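Long-range contacts in rhamnosidase B (Bacillus sp., PDB 2OKX), which hydrolyses terminal non-reducing alpha-L-rhamnose units from alpha-L-rhamnosides, as a member of glycoside hydrolase family 78: residues A[348-353]-A[622-627]; A[612-617]-A[628-633]. One frame throughout, in Å; residues are numbered along the deposited sequence.

Contact 1. Residues A[348-353]-A[622-627]; sequences YIDHRP and WSSVIP
Asp350 and His351, the two corner residues of a type I turn from Ile349 to Arg352, carry the polar contacts to Ser623, Ser624 and Val625. The carboxylate of Asp350 uses both oxygens: OD2 takes the backbone N-H of Val625 on its syn side, with N 3.1 Å from OD2, while OD1 lies 2.5 Å from Ser624 OG, a hydroxyl that also has Asp616 within reach. An alanine in place of Asp350 would probably leave the buried N-H of Val625 without its acceptor and the Ser624 hydroxyl with one carboxylate fewer beside it. His351 NE2 donates to Ser623 OG at 2.7 Å, in the plane of its ring; Glu610 holds the same hydroxyl. One water joins three backbone groups and an indole, donating to Tyr348 O and Ser623 O and accepting from Asp350 N and Trp622 NE1.

The apolar part is a sandwich around the imidazole, whose CG stands between backbone N and carbonyl carbon (chi1 57°), on the side of 622-627. Val625 CG2 sits over one face, 4.0 Å from the ring centroid in a CH-pi contact, and Ile349 CG2 covers the opposite face toward the rim.

In this family 78 enzyme the contact is a domain interface: a D2 turn docks on the loop leading into helix 627-644 of the catalytic barrel.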
# COMPACT_ATOMS: atom_id res chain seq x y z
N TYR A 348 -9.12 1.70 -19.19
CA TYR A 348 -7.73 1.76 -19.61
C TYR A 348 -6.85 0.60 -19.17
O TYR A 348 -6.67 0.36 -17.98
CB TYR A 348 -7.11 3.08 -19.13
CG TYR A 348 -5.68 3.29 -19.56
CD1 TYR A 348 -5.34 3.32 -20.92
CD2 TYR A 348 -4.67 3.48 -18.62
CE1 TYR A 348 -4.02 3.54 -21.32
CE2 TYR A 348 -3.35 3.70 -19.01
CZ TYR A 348 -3.03 3.72 -20.37
OH TYR A 348 -1.74 3.94 -20.76
N ILE A 349 -6.31 -0.12 -20.15
CA ILE A 349 -5.40 -1.24 -19.91
C ILE A 349 -4.11 -0.72 -20.53
O ILE A 349 -3.96 -0.71 -21.76
CB ILE A 349 -5.84 -2.51 -20.65
CG1 ILE A 349 -7.30 -2.85 -20.31
CG2 ILE A 349 -4.93 -3.67 -20.29
CD1 ILE A 349 -7.55 -3.10 -18.84
N ASP A 350 -3.17 -0.27 -19.68
CA ASP A 350 -1.93 0.32 -20.16
C ASP A 350 -1.01 -0.50 -21.06
O ASP A 350 -0.06 0.05 -21.61
CB ASP A 350 -1.13 0.88 -18.97
CG ASP A 350 -0.74 -0.19 -17.95
OD1 ASP A 350 -0.61 0.17 -16.76
OD2 ASP A 350 -0.55 -1.37 -18.33
N HIS A 351 -1.28 -1.79 -21.22
CA HIS A 351 -0.44 -2.61 -22.09
C HIS A 351 -1.20 -3.16 -23.31
O HIS A 351 -0.69 -4.00 -24.04
CB HIS A 351 0.20 -3.76 -21.30
CG HIS A 351 -0.79 -4.64 -20.60
ND1 HIS A 351 -1.16 -5.87 -21.10
CD2 HIS A 351 -1.47 -4.48 -19.45
CE1 HIS A 351 -2.03 -6.43 -20.27
NE2 HIS A 351 -2.23 -5.60 -19.26
N ARG A 352 -2.42 -2.66 -23.51
CA ARG A 352 -3.24 -3.08 -24.64
C ARG A 352 -3.92 -1.87 -25.27
O ARG A 352 -4.36 -0.95 -24.57
CB ARG A 352 -4.31 -4.07 -24.20
CG ARG A 352 -3.78 -5.41 -23.73
CD ARG A 352 -4.89 -6.20 -23.09
NE ARG A 352 -4.43 -7.45 -22.51
CZ ARG A 352 -5.13 -8.18 -21.65
NH1 ARG A 352 -6.34 -7.77 -21.27
NH2 ARG A 352 -4.64 -9.31 -21.17
N PRO A 353 -4.00 -1.83 -26.61
CA PRO A 353 -4.65 -0.69 -27.26
C PRO A 353 -6.12 -0.67 -26.87
O PRO A 353 -6.68 -1.70 -26.48
CB PRO A 353 -4.46 -1.00 -28.75
CG PRO A 353 -3.19 -1.77 -28.77
CD PRO A 353 -3.37 -2.71 -27.60
N TRP A 622 -5.93 -4.92 -11.32
CA TRP A 622 -5.47 -3.85 -12.20
C TRP A 622 -4.47 -4.48 -13.16
O TRP A 622 -3.33 -4.76 -12.78
CB TRP A 622 -4.80 -2.70 -11.44
CG TRP A 622 -4.25 -1.61 -12.36
CD1 TRP A 622 -4.61 -1.37 -13.66
CD2 TRP A 622 -3.28 -0.60 -12.03
NE1 TRP A 622 -3.93 -0.29 -14.16
CE2 TRP A 622 -3.11 0.21 -13.18
CE3 TRP A 622 -2.54 -0.30 -10.87
CZ2 TRP A 622 -2.23 1.30 -13.20
CZ3 TRP A 622 -1.67 0.79 -10.90
CH2 TRP A 622 -1.52 1.58 -12.06
N SER A 623 -4.90 -4.72 -14.39
CA SER A 623 -4.04 -5.31 -15.40
C SER A 623 -3.11 -4.21 -15.89
O SER A 623 -3.45 -3.46 -16.81
CB SER A 623 -4.88 -5.86 -16.56
OG SER A 623 -4.07 -6.56 -17.49
N SER A 624 -1.95 -4.11 -15.25
CA SER A 624 -0.97 -3.09 -15.57
C SER A 624 0.42 -3.71 -15.67
O SER A 624 0.76 -4.62 -14.91
CB SER A 624 -0.97 -2.01 -14.49
OG SER A 624 0.05 -1.06 -14.70
N VAL A 625 1.21 -3.22 -16.61
CA VAL A 625 2.56 -3.73 -16.82
C VAL A 625 3.60 -2.63 -16.88
O VAL A 625 3.40 -1.59 -17.52
CB VAL A 625 2.67 -4.54 -18.14
CG1 VAL A 625 4.14 -4.86 -18.44
CG2 VAL A 625 1.87 -5.82 -18.05
N ILE A 626 4.72 -2.87 -16.21
CA ILE A 626 5.86 -1.96 -16.23
C ILE A 626 7.03 -2.89 -16.52
O ILE A 626 7.43 -3.69 -15.68
CB ILE A 626 6.08 -1.26 -14.88
CG1 ILE A 626 4.89 -0.36 -14.55
CG2 ILE A 626 7.36 -0.42 -14.94
CD1 ILE A 626 5.03 0.40 -13.23
N PRO A 627 7.59 -2.81 -17.74
CA PRO A 627 8.72 -3.66 -18.13
C PRO A 627 9.81 -3.78 -17.05
O PRO A 627 10.17 -4.89 -16.66
CB PRO A 627 9.23 -2.99 -19.40
CG PRO A 627 7.96 -2.48 -20.03
CD PRO A 627 7.23 -1.88 -18.84
O HOH W 1 -4.22 -0.62 -16.93
O HOH W 2 2.17 -1.08 -19.76

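Contact 2. Residues A[612-617]-A[628-633]; sequences PLYLDQ and NWTFFW
Trp629 meets Asp616 through the pyrrole side of its indole. Its CD1 lies 3.5 Å from Asp616 O, which approaches the ring at the edge and in its plane, and the same CD1 is 3.6 Å from Asp616 CB. The carboxylate of Asp616 leads away from the helix: OD1 is engaged by Ser624, and OD2 accepts the amide NE2 of Gln617 at 3.0 Å, so the residue offers Trp629 its backbone and CB. The indole NE1 makes a weak hydrogen bond to a bound glycerol, which may mark a pocket.

Thr630 carries the polar link. Its OG1 donates to Leu613 O at 2.7 Å, nearly straight along the C=O axis (161°), and that carbonyl has a second donor in the Tyr664 hydroxyl. A water 2.9 Å from Thr630 OG1 donates to it and also to Leu615 O, bridging the hydroxyl to a carbonyl two residues further along the loop. One buried side chain thereby links two carbonyls of 612-617, one directly and one through water, to the first turn of helix 627-644, part of the (alpha/alpha)6 barrel that forms the catalytic domain in family 78. The methyl CG2 lies against Leu613 O, with Tyr614 CD1 a little further off.

One turn on, CG of Trp633 is anti to its backbone N (chi1 169°), the setting from which its six-membered ring meets Tyr614 in an offset edge-to-face pair, the tyrosine edge directed at the indole with the planes at 81°. The nearest atoms are Tyr614 CE1 and Trp633 CZ3, 3.7 Å apart. Hydrogen bonds hold both rings at their polar ends: Tyr614 OH is bound to Ala656 O, on helix 647-665, and Trp633 NE1 to Leu601 O in the last turn of helix 595-603.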
# COMPACT_ATOMS: atom_id res chain seq x y z
N PRO A 612 1.78 -12.24 -20.60
CA PRO A 612 3.09 -12.89 -20.47
C PRO A 612 4.17 -11.91 -20.01
O PRO A 612 5.27 -12.33 -19.64
CB PRO A 612 3.34 -13.41 -21.89
CG PRO A 612 2.66 -12.39 -22.74
CD PRO A 612 1.35 -12.20 -22.01
N LEU A 613 3.86 -10.62 -20.04
CA LEU A 613 4.80 -9.59 -19.61
C LEU A 613 4.76 -9.42 -18.09
O LEU A 613 5.63 -8.79 -17.50
CB LEU A 613 4.48 -8.26 -20.30
CG LEU A 613 4.50 -8.28 -21.84
CD1 LEU A 613 4.21 -6.88 -22.36
CD2 LEU A 613 5.86 -8.77 -22.34
N TYR A 614 3.72 -10.00 -17.48
CA TYR A 614 3.51 -9.99 -16.03
C TYR A 614 3.12 -8.64 -15.42
O TYR A 614 3.68 -7.60 -15.77
CB TYR A 614 4.75 -10.55 -15.31
CG TYR A 614 5.06 -12.00 -15.66
CD1 TYR A 614 6.25 -12.60 -15.25
CD2 TYR A 614 4.16 -12.78 -16.40
CE1 TYR A 614 6.54 -13.93 -15.57
CE2 TYR A 614 4.45 -14.10 -16.73
CZ TYR A 614 5.63 -14.67 -16.31
OH TYR A 614 5.91 -15.98 -16.64
N LEU A 615 2.15 -8.68 -14.51
CA LEU A 615 1.65 -7.48 -13.84
C LEU A 615 2.67 -6.84 -12.90
O LEU A 615 3.48 -7.54 -12.29
CB LEU A 615 0.37 -7.81 -13.06
CG LEU A 615 -0.95 -7.56 -13.80
CD1 LEU A 615 -0.90 -8.17 -15.18
CD2 LEU A 615 -2.11 -8.12 -12.99
N ASP A 616 2.62 -5.52 -12.80
CA ASP A 616 3.54 -4.77 -11.95
C ASP A 616 3.20 -4.81 -10.46
O ASP A 616 4.00 -4.39 -9.62
CB ASP A 616 3.67 -3.32 -12.46
CG ASP A 616 2.32 -2.68 -12.77
OD1 ASP A 616 2.28 -1.78 -13.64
OD2 ASP A 616 1.31 -3.07 -12.15
N GLN A 617 2.01 -5.31 -10.14
CA GLN A 617 1.57 -5.50 -8.75
C GLN A 617 0.60 -6.68 -8.76
O GLN A 617 -0.22 -6.80 -9.67
CB GLN A 617 0.93 -4.22 -8.16
CG GLN A 617 0.27 -3.27 -9.14
CD GLN A 617 -1.11 -3.73 -9.57
OE1 GLN A 617 -2.02 -3.86 -8.75
NE2 GLN A 617 -1.27 -3.97 -10.87
N ASN A 628 10.32 -2.65 -16.57
CA ASN A 628 11.36 -2.67 -15.55
C ASN A 628 10.96 -3.44 -14.29
O ASN A 628 11.80 -4.10 -13.68
CB ASN A 628 11.77 -1.24 -15.19
CG ASN A 628 12.63 -0.59 -16.27
OD1 ASN A 628 12.73 0.64 -16.35
ND2 ASN A 628 13.27 -1.42 -17.09
N TRP A 629 9.69 -3.36 -13.90
CA TRP A 629 9.26 -4.09 -12.70
C TRP A 629 9.42 -5.58 -12.93
O TRP A 629 9.87 -6.31 -12.04
CB TRP A 629 7.80 -3.77 -12.35
CG TRP A 629 7.59 -2.51 -11.52
CD1 TRP A 629 6.57 -2.28 -10.63
CD2 TRP A 629 8.36 -1.30 -11.56
NE1 TRP A 629 6.66 -1.01 -10.12
CE2 TRP A 629 7.74 -0.38 -10.67
CE3 TRP A 629 9.51 -0.89 -12.26
CZ2 TRP A 629 8.23 0.91 -10.47
CZ3 TRP A 629 9.99 0.40 -12.05
CH2 TRP A 629 9.36 1.28 -11.16
N THR A 630 9.05 -6.06 -14.11
CA THR A 630 9.19 -7.48 -14.39
C THR A 630 10.67 -7.83 -14.46
O THR A 630 11.08 -8.91 -14.02
CB THR A 630 8.47 -7.86 -15.70
OG1 THR A 630 7.06 -7.67 -15.53
CG2 THR A 630 8.73 -9.32 -16.05
N PHE A 631 11.48 -6.93 -15.00
CA PHE A 631 12.92 -7.18 -15.08
C PHE A 631 13.49 -7.23 -13.66
O PHE A 631 14.41 -8.00 -13.39
CB PHE A 631 13.63 -6.09 -15.89
CG PHE A 631 13.14 -5.95 -17.31
CD1 PHE A 631 12.55 -7.03 -17.97
CD2 PHE A 631 13.27 -4.74 -17.98
CE1 PHE A 631 12.10 -6.90 -19.29
CE2 PHE A 631 12.83 -4.60 -19.30
CZ PHE A 631 12.24 -5.69 -19.95
N PHE A 632 12.95 -6.41 -12.76
CA PHE A 632 13.44 -6.40 -11.38
C PHE A 632 13.01 -7.67 -10.67
O PHE A 632 13.68 -8.13 -9.74
CB PHE A 632 12.93 -5.17 -10.62
CG PHE A 632 13.48 -3.87 -11.14
CD1 PHE A 632 14.72 -3.83 -11.78
CD2 PHE A 632 12.77 -2.68 -10.99
CE1 PHE A 632 15.23 -2.63 -12.27
CE2 PHE A 632 13.28 -1.48 -11.47
CZ PHE A 632 14.51 -1.45 -12.12
N TRP A 633 11.90 -8.25 -11.12
CA TRP A 633 11.41 -9.50 -10.56
C TRP A 633 12.41 -10.60 -10.90
O TRP A 633 12.74 -11.45 -10.07
CB TRP A 633 10.04 -9.86 -11.16
CG TRP A 633 9.59 -11.27 -10.82
CD1 TRP A 633 9.18 -11.73 -9.61
CD2 TRP A 633 9.54 -12.39 -11.72
NE1 TRP A 633 8.88 -13.07 -9.68
CE2 TRP A 633 9.09 -13.50 -10.97
CE3 TRP A 633 9.83 -12.56 -13.08
CZ2 TRP A 633 8.92 -14.77 -11.54
CZ3 TRP A 633 9.66 -13.82 -13.64
CH2 TRP A 633 9.21 -14.91 -12.87
O HOH W 3 6.27 -7.85 -12.71

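In the fold
Followed from the N terminus, the chain leaves 348-353 in domain D2, runs on through the concanavalin-like domain and enters the helical barrel. Contact 1 closes this long excursion, with 268 residues between its segments, when 622-627 returns to the D2 turn. Contact 2 closes a loop of only ten residues within the helical domain, from 612-617 to helix 627-644. The two cross, because 612-617 lies within the loop closed by contact 1 and 628-633 beyond its end. Their centres are 11 Å apart, and they touch directly: Gln617 NE2 lies 2.9 Å from Trp622 O, a probable hydrogen bond, and Val625 CG2 packs on Tyr614 O. The loop from 612 to 626 thus joins D2 to the barrel helix.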